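Local coordinates for protein blue-light-activated histidine kinase 2 (Erythrobacter litoralis HTCC2594, PDB 4R38) that senses blue light with a flavin-binding LOV domain and, as a histidine kinase, uses ATP to phosphorylate histidine, contributing to bacterial virulence in the light, at residues 90-95 / 100-105; 108-113 / 117-122. One frame throughout, in Å; residues are numbered along the deposited sequence.

In the fold
Both contacts are antiparallel beta hairpins that share strand 100-109, and together they grip the flavin of this LOV domain, a PAS fold, near its two ends. Contact 1 pairs strand 100-109 with the sheet-edge strand 87-94 and turns polar amides toward the pyrimidine end of the isoalloxazine. Contact 2, about 22 Å away between centres and on the opposite side of the chain's centre, pairs it with strand 119-128 and touches the dimethylbenzene end through van der Waals contact, largely with backbone. Each is partly buried. In contact 1 the flavin-facing side chains are the buried ones; contact 2 runs out into an exposed turn, where water joins the two segments.

Contact 1. Residues 90-95 / 100-105; sequences TIYNYR and GFWNHL. With RBF (riboflavin), chain E.
Asn93 and Asn103 meet diagonally on the flavin-facing side of an antiparallel hairpin, their amide planes 84° apart. Asn93 OD1 accepts two hydrogen bonds, one from Asn103 ND2 (2.9 Å) and one from riboflavin N3 (2.9 Å). Asn93 ND2 gives one proton to riboflavin O2 (2.9 Å) and the other to Tyr92 O (3.0 Å), approaching from above the carbonyl plane; Tyr92 O also takes a bond from Thr69 OG1. Asparagine suits this place because one flat group offers both the acceptor and the donor that the N3-H and O2 edge demands, and four bonds fix its rotation. Asn103 ND2 also reaches riboflavin O4 at 3.1 Å, a weak, bent bond. Behind the amides, Ile91 with Asn103 and Asn93 with Phe101 each exchange two backbone hydrogen bonds.

The Phe101 ring is sandwiched: Asn93 CB lies over one face, while the Arg95 guanidinium stacks on the other, planes 12° apart. Stacking leaves the in-plane N-H groups to bond: NE with Glu99, NH1 with Asp126 and Met48 O, NH2 with Gln129. On the reverse side of the sheet, the Tyr92 edge meets the Trp102 face, and side-chain-free Gly100 admits Tyr92 OH.

Strand 119-128 flanks strand 100-109 on its other side; Ile91 packs on helix 71-82, and Phe101 and Asn103 touch Met48 of helix 43-49.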
loop_
_atom_site.group_PDB
_atom_site.type_symbol
_atom_site.label_atom_id
_atom_site.label_comp_id
_atom_site.label_asym_id
_atom_site.label_seq_id
_atom_site.Cartn_x
_atom_site.Cartn_y
_atom_site.Cartn_z
ATOM N N THR A 90 -10.396 2.534 3.532
ATOM C CA THR A 90 -9.834 2.592 4.875
ATOM C C THR A 90 -9.718 1.171 5.431
ATOM O O THR A 90 -10.719 0.484 5.587
ATOM C CB THR A 90 -10.695 3.462 5.781
ATOM O OG1 THR A 90 -10.815 4.765 5.189
ATOM C CG2 THR A 90 -10.076 3.590 7.169
ATOM N N ILE A 91 -8.493 0.752 5.733
ATOM C CA ILE A 91 -8.195 -0.649 6.041
ATOM C C ILE A 91 -7.404 -0.734 7.360
ATOM O O ILE A 91 -6.590 0.136 7.672
ATOM C CB ILE A 91 -7.416 -1.280 4.863
ATOM C CG1 ILE A 91 -7.358 -2.797 4.982
ATOM C CG2 ILE A 91 -6.019 -0.633 4.726
ATOM C CD1 ILE A 91 -6.801 -3.482 3.736
ATOM N N TYR A 92 -7.674 -1.748 8.161
ATOM C CA TYR A 92 -6.959 -1.929 9.419
ATOM C C TYR A 92 -5.596 -2.567 9.198
ATOM O O TYR A 92 -5.478 -3.635 8.599
ATOM C CB TYR A 92 -7.782 -2.778 10.388
ATOM C CG TYR A 92 -7.384 -2.591 11.843
ATOM C CD1 TYR A 92 -7.857 -1.507 12.574
ATOM C CD2 TYR A 92 -6.533 -3.490 12.480
ATOM C CE1 TYR A 92 -7.505 -1.333 13.905
ATOM C CE2 TYR A 92 -6.161 -3.308 13.813
ATOM C CZ TYR A 92 -6.662 -2.238 14.517
ATOM O OH TYR A 92 -6.308 -2.053 15.838
ATOM N N ASN A 93 -4.572 -1.900 9.699
ATOM C CA ASN A 93 -3.198 -2.309 9.492
ATOM C C ASN A 93 -2.532 -2.365 10.854
ATOM O O ASN A 93 -3.112 -1.927 11.857
ATOM C CB ASN A 93 -2.431 -1.321 8.615
ATOM C CG ASN A 93 -2.606 -1.539 7.084
ATOM O OD1 ASN A 93 -2.022 -0.793 6.304
ATOM N ND2 ASN A 93 -3.394 -2.546 6.671
ATOM N N TYR A 94 -1.303 -2.872 10.871
ATOM C CA TYR A 94 -0.557 -3.067 12.093
ATOM C C TYR A 94 0.852 -2.557 11.876
ATOM O O TYR A 94 1.486 -2.865 10.866
ATOM C CB TYR A 94 -0.506 -4.566 12.435
ATOM C CG TYR A 94 -1.867 -5.174 12.727
ATOM C CD1 TYR A 94 -2.321 -5.304 14.028
ATOM C CD2 TYR A 94 -2.706 -5.589 11.690
ATOM C CE1 TYR A 94 -3.578 -5.875 14.314
ATOM C CE2 TYR A 94 -3.951 -6.149 11.949
ATOM C CZ TYR A 94 -4.385 -6.288 13.270
ATOM O OH TYR A 94 -5.615 -6.829 13.529
ATOM N N ARG A 95 1.348 -1.749 12.812
ATOM C CA ARG A 95 2.727 -1.321 12.743
ATOM C C ARG A 95 3.659 -2.475 13.100
ATOM O O ARG A 95 3.210 -3.570 13.484
ATOM C CB ARG A 95 2.974 -0.111 13.663
ATOM C CG ARG A 95 1.952 1.013 13.481
ATOM C CD ARG A 95 2.293 2.276 14.317
ATOM N NE ARG A 95 1.079 3.021 14.665
ATOM C CZ ARG A 95 0.496 3.931 13.882
ATOM N NH1 ARG A 95 0.998 4.239 12.705
ATOM N NH2 ARG A 95 -0.616 4.520 14.276
ATOM N N GLY A 100 -2.252 -1.632 16.178
ATOM C CA GLY A 100 -3.199 -1.523 15.091
ATOM C C GLY A 100 -3.485 -0.069 14.805
ATOM O O GLY A 100 -3.401 0.781 15.711
ATOM N N PHE A 101 -3.807 0.223 13.548
ATOM C CA PHE A 101 -4.253 1.559 13.163
ATOM C C PHE A 101 -5.073 1.521 11.890
ATOM O O PHE A 101 -4.939 0.603 11.094
ATOM C CB PHE A 101 -3.057 2.497 12.986
ATOM C CG PHE A 101 -2.199 2.201 11.763
ATOM C CD1 PHE A 101 -2.305 2.981 10.621
ATOM C CD2 PHE A 101 -1.288 1.147 11.769
ATOM C CE1 PHE A 101 -1.520 2.723 9.491
ATOM C CE2 PHE A 101 -0.508 0.885 10.654
ATOM C CZ PHE A 101 -0.613 1.680 9.515
ATOM N N TRP A 102 -5.919 2.529 11.698
ATOM C CA TRP A 102 -6.682 2.672 10.470
ATOM C C TRP A 102 -5.850 3.414 9.411
ATOM O O TRP A 102 -5.287 4.482 9.653
ATOM C CB TRP A 102 -8.022 3.373 10.735
ATOM C CG TRP A 102 -9.000 2.506 11.497
ATOM C CD1 TRP A 102 -9.352 2.621 12.817
ATOM C CD2 TRP A 102 -9.727 1.375 10.989
ATOM N NE1 TRP A 102 -10.259 1.645 13.155
ATOM C CE2 TRP A 102 -10.510 0.869 12.052
ATOM C CE3 TRP A 102 -9.807 0.756 9.738
ATOM C CZ2 TRP A 102 -11.350 -0.234 11.900
ATOM C CZ3 TRP A 102 -10.643 -0.342 9.589
ATOM C CH2 TRP A 102 -11.407 -0.821 10.662
ATOM N N ASN A 103 -5.739 2.802 8.242
ATOM C CA ASN A 103 -4.940 3.338 7.162
ATOM C C ASN A 103 -5.895 3.694 6.044
ATOM O O ASN A 103 -6.572 2.825 5.497
ATOM C CB ASN A 103 -3.946 2.268 6.708
ATOM C CG ASN A 103 -3.003 2.740 5.599
ATOM O OD1 ASN A 103 -3.192 3.796 4.945
ATOM N ND2 ASN A 103 -1.964 1.967 5.384
ATOM N N HIS A 104 -5.987 4.988 5.743
ATOM C CA HIS A 104 -6.773 5.450 4.613
ATOM C C HIS A 104 -5.844 5.440 3.423
ATOM O O HIS A 104 -4.972 6.288 3.288
ATOM C CB HIS A 104 -7.315 6.857 4.868
ATOM C CG HIS A 104 -8.290 7.328 3.833
ATOM N ND1 HIS A 104 -9.532 7.831 4.153
ATOM C CD2 HIS A 104 -8.191 7.395 2.485
ATOM C CE1 HIS A 104 -10.169 8.161 3.042
ATOM N NE2 HIS A 104 -9.377 7.909 2.017
ATOM N N LEU A 105 -6.041 4.452 2.566
ATOM C CA LEU A 105 -5.183 4.216 1.429
ATOM C C LEU A 105 -5.857 4.749 0.165
ATOM O O LEU A 105 -7.043 4.511 -0.064
ATOM C CB LEU A 105 -4.945 2.701 1.315
ATOM C CG LEU A 105 -4.140 2.136 0.150
ATOM C CD1 LEU A 105 -2.673 2.545 0.164
ATOM C CD2 LEU A 105 -4.253 0.602 0.179
HETATM N N1 RBF E . -2.479 -2.674 1.762
HETATM C C2 RBF E . -2.440 -2.350 3.081
HETATM O O2 RBF E . -2.965 -3.080 3.900
HETATM N N3 RBF E . -1.817 -1.197 3.470
HETATM C C4 RBF E . -1.152 -0.407 2.598
HETATM O O4 RBF E . -0.583 0.642 2.981
HETATM C C4A RBF E . -1.112 -0.754 1.224
HETATM N N5 RBF E . -0.429 -0.037 0.294
HETATM C C5A RBF E . -0.414 -0.420 -0.995
HETATM C C6 RBF E . 0.276 0.322 -1.994
HETATM C C7 RBF E . 0.304 -0.086 -3.326
HETATM C C7M RBF E . 1.087 0.809 -4.319
HETATM C C8 RBF E . -0.386 -1.238 -3.703
HETATM C C8M RBF E . -0.447 -1.772 -5.135
HETATM C C9 RBF E . -1.068 -1.957 -2.761
HETATM C C9A RBF E . -1.113 -1.578 -1.388
HETATM N N10 RBF E . -1.789 -2.360 -0.467
HETATM C C10 RBF E . -1.807 -1.955 0.860
HETATM C "C1'" RBF E . -2.594 -3.526 -0.834
HETATM C "C2'" RBF E . -1.918 -4.891 -0.771
HETATM O "O2'" RBF E . -0.631 -4.748 -1.218
HETATM C "C3'" RBF E . -2.691 -5.867 -1.651
HETATM O "O3'" RBF E . -2.619 -5.461 -2.989
HETATM C "C4'" RBF E . -4.165 -5.943 -1.258
HETATM O "O4'" RBF E . -4.315 -6.370 0.071
HETATM C "C5'" RBF E . -4.920 -6.897 -2.176
HETATM O "O5'" RBF E . -4.343 -8.189 -2.118
#

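Contact 2. Residues 108-113 / 117-122. With RBF (riboflavin), chain E.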
loop_
_atom_site.group_PDB
_atom_site.type_symbol
_atom_site.label_atom_id
_atom_site.label_comp_id
_atom_site.label_asym_id
_atom_site.label_seq_id
_atom_site.Cartn_x
_atom_site.Cartn_y
_atom_site.Cartn_z
ATOM N N GLY A 108 -3.578 3.886 -7.198
ATOM C CA GLY A 108 -3.956 3.741 -8.579
ATOM C C GLY A 108 -2.737 3.688 -9.478
ATOM O O GLY A 108 -1.599 3.722 -9.013
ATOM N N PRO A 109 -2.982 3.586 -10.779
ATOM C CA PRO A 109 -1.898 3.529 -11.758
ATOM C C PRO A 109 -1.008 4.756 -11.631
ATOM O O PRO A 109 -1.509 5.891 -11.511
ATOM C CB PRO A 109 -2.632 3.562 -13.099
ATOM C CG PRO A 109 -3.985 3.050 -12.800
ATOM C CD PRO A 109 -4.305 3.535 -11.421
ATOM N N LEU A 110 0.299 4.515 -11.624
ATOM C CA LEU A 110 1.292 5.589 -11.672
ATOM C C LEU A 110 1.219 6.367 -12.971
ATOM O O LEU A 110 1.450 7.572 -12.985
ATOM C CB LEU A 110 2.701 5.001 -11.521
ATOM C CG LEU A 110 3.879 5.972 -11.477
ATOM C CD1 LEU A 110 3.746 6.945 -10.315
ATOM C CD2 LEU A 110 5.179 5.177 -11.373
ATOM N N GLU A 111 0.909 5.670 -14.061
ATOM C CA GLU A 111 1.034 6.215 -15.411
ATOM C C GLU A 111 -0.251 6.014 -16.189
ATOM O O GLU A 111 -0.491 4.940 -16.736
ATOM C CB GLU A 111 2.179 5.527 -16.157
ATOM C CG GLU A 111 3.561 5.841 -15.613
ATOM C CD GLU A 111 4.648 5.064 -16.332
ATOM O OE1 GLU A 111 4.415 3.870 -16.613
ATOM O OE2 GLU A 111 5.721 5.644 -16.626
ATOM N N ASP A 112 -1.049 7.072 -16.260
ATOM C CA ASP A 112 -2.384 7.023 -16.841
ATOM C C ASP A 112 -2.446 6.364 -18.223
ATOM O O ASP A 112 -3.387 5.628 -18.518
ATOM C CB ASP A 112 -2.934 8.447 -16.935
ATOM C CG ASP A 112 -4.423 8.480 -17.189
ATOM O OD1 ASP A 112 -5.155 7.723 -16.517
ATOM O OD2 ASP A 112 -4.859 9.263 -18.062
ATOM N N GLN A 113 -1.444 6.624 -19.058
ATOM C CA GLN A 113 -1.460 6.172 -20.452
ATOM C C GLN A 113 -0.765 4.836 -20.701
ATOM O O GLN A 113 -0.720 4.366 -21.841
ATOM C CB GLN A 113 -0.810 7.226 -21.352
ATOM C CG GLN A 113 -1.730 8.358 -21.763
ATOM C CD GLN A 113 -2.940 7.875 -22.549
ATOM O OE1 GLN A 113 -3.996 7.603 -21.975
ATOM N NE2 GLN A 113 -2.790 7.764 -23.865
ATOM N N CYS A 117 0.104 -1.006 -17.846
ATOM C CA CYS A 117 -0.155 -0.712 -16.423
ATOM C C CYS A 117 0.764 -1.432 -15.438
ATOM O O CYS A 117 0.335 -2.262 -14.636
ATOM C CB CYS A 117 -1.605 -1.004 -16.087
ATOM S SG CYS A 117 -2.052 -0.561 -14.379
ATOM N N ARG A 118 2.034 -1.073 -15.476
ATOM C CA ARG A 118 3.047 -1.790 -14.730
ATOM C C ARG A 118 3.180 -1.340 -13.283
ATOM O O ARG A 118 3.491 -2.127 -12.420
ATOM C CB ARG A 118 4.385 -1.608 -15.442
ATOM C CG ARG A 118 5.557 -2.142 -14.682
ATOM C CD ARG A 118 6.779 -2.251 -15.578
ATOM N NE ARG A 118 7.680 -3.161 -14.917
ATOM C CZ ARG A 118 8.048 -4.353 -15.373
ATOM N NH1 ARG A 118 7.699 -4.775 -16.594
ATOM N NH2 ARG A 118 8.845 -5.081 -14.618
ATOM N N TYR A 119 2.995 -0.049 -13.038
ATOM C CA TYR A 119 3.253 0.500 -11.720
ATOM C C TYR A 119 2.002 1.081 -11.080
ATOM O O TYR A 119 1.173 1.701 -11.748
ATOM C CB TYR A 119 4.294 1.616 -11.821
ATOM C CG TYR A 119 5.635 1.177 -12.387
ATOM C CD1 TYR A 119 6.578 0.529 -11.581
ATOM C CD2 TYR A 119 5.935 1.377 -13.720
ATOM C CE1 TYR A 119 7.816 0.146 -12.112
ATOM C CE2 TYR A 119 7.149 1.004 -14.246
ATOM C CZ TYR A 119 8.079 0.367 -13.445
ATOM O OH TYR A 119 9.292 -0.012 -13.997
ATOM N N PHE A 120 1.925 0.914 -9.771
ATOM C CA PHE A 120 0.833 1.468 -8.982
ATOM C C PHE A 120 1.491 2.329 -7.937
ATOM O O PHE A 120 2.526 1.965 -7.392
ATOM C CB PHE A 120 0.018 0.360 -8.322
ATOM C CG PHE A 120 -1.389 0.222 -8.856
ATOM C CD1 PHE A 120 -2.476 0.352 -8.014
ATOM C CD2 PHE A 120 -1.614 -0.053 -10.190
ATOM C CE1 PHE A 120 -3.760 0.237 -8.504
ATOM C CE2 PHE A 120 -2.911 -0.165 -10.682
ATOM C CZ PHE A 120 -3.968 -0.033 -9.836
ATOM N N VAL A 121 0.872 3.469 -7.653
ATOM C CA VAL A 121 1.311 4.340 -6.583
ATOM C C VAL A 121 0.187 4.455 -5.587
ATOM O O VAL A 121 -0.992 4.419 -5.963
ATOM C CB VAL A 121 1.692 5.776 -7.107
ATOM C CG1 VAL A 121 0.508 6.469 -7.778
ATOM C CG2 VAL A 121 2.240 6.651 -5.975
ATOM N N GLY A 122 0.558 4.559 -4.313
ATOM C CA GLY A 122 -0.395 4.684 -3.222
ATOM C C GLY A 122 0.105 5.669 -2.173
ATOM O O GLY A 122 1.314 5.780 -1.939
HETATM N N1 RBF E . -2.479 -2.674 1.762
HETATM C C2 RBF E . -2.440 -2.350 3.081
HETATM O O2 RBF E . -2.965 -3.080 3.900
HETATM N N3 RBF E . -1.817 -1.197 3.470
HETATM C C4 RBF E . -1.152 -0.407 2.598
HETATM O O4 RBF E . -0.583 0.642 2.981
HETATM C C4A RBF E . -1.112 -0.754 1.224
HETATM N N5 RBF E . -0.429 -0.037 0.294
HETATM C C5A RBF E . -0.414 -0.420 -0.995
HETATM C C6 RBF E . 0.276 0.322 -1.994
HETATM C C7 RBF E . 0.304 -0.086 -3.326
HETATM C C7M RBF E . 1.087 0.809 -4.319
HETATM C C8 RBF E . -0.386 -1.238 -3.703
HETATM C C8M RBF E . -0.447 -1.772 -5.135
HETATM C C9 RBF E . -1.068 -1.957 -2.761
HETATM C C9A RBF E . -1.113 -1.578 -1.388
HETATM N N10 RBF E . -1.789 -2.360 -0.467
HETATM C C10 RBF E . -1.807 -1.955 0.860
HETATM C "C1'" RBF E . -2.594 -3.526 -0.834
HETATM C "C2'" RBF E . -1.918 -4.891 -0.771
HETATM O "O2'" RBF E . -0.631 -4.748 -1.218
HETATM C "C3'" RBF E . -2.691 -5.867 -1.651
HETATM O "O3'" RBF E . -2.619 -5.461 -2.989
HETATM C "C4'" RBF E . -4.165 -5.943 -1.258
HETATM O "O4'" RBF E . -4.315 -6.370 0.071
HETATM C "C5'" RBF E . -4.920 -6.897 -2.176
HETATM O "O5'" RBF E . -4.343 -8.189 -2.118
HETATM O O HOH W 1 2.655 1.923 -15.399
HETATM O O HOH W 2 0.587 2.862 -14.352
#
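Phe120 meets the Gly108-Pro109 peptide through an unusual first torsion: at chi1 -112° it departs from the staggered positions, and this turn lays its ring flat against that peptide. Leu110 meets Tyr119 by placing CG opposite its own backbone N (chi1 -177°), which carries CD2 against Tyr119 CB at 3.7 Å, while CD1 meets Val121.

Gly108 CA sits over the Phe120 face, 3.9 Å from the ring centroid, in a CH-pi contact. Glycine suits this fully extended backbone because a side chain here would run into the ring of the following proline. The carbonyl carbon of Gly108 and the N of Pro109 also lie over the Phe120 ring, and Pro109 CD touches its CZ. The non-hydrogen-bonded pairing with Phe120 asks for no N-H from Pro109 toward that strand.

Gly108 and Val121 form the regular hydrogen-bonded pair, each N-H meeting the other's carbonyl; the Val121 N to Gly108 O bond is 2.8 Å. Two residues on, Leu110 N binds Tyr119 O at 2.9 Å from 43° above the carbonyl plane. Tyr119 O also binds water 2, at 2.9 Å, and that water takes the N-H of Glu111. Water 1 links Glu111 OE1, 2.9 Å away, to Tyr119 N, so water continues the cross-links between the segments where the strands part.

Cys117, disulfide-bonded to Cys84, brings SG to the edge of the Phe120 ring. Phe120 O lies 3.6 Å from riboflavin C7M, Phe120 CB is near C8M, and Gly122 has no side chain to crowd the flavin. The chemistry thus changes along the hairpin: water and charge serve the solvent-facing turn, whereas the methyl-bearing end of the chromophore meets mostly backbone of 120-122, by van der Waals contact without a hydrogen bond from these segments.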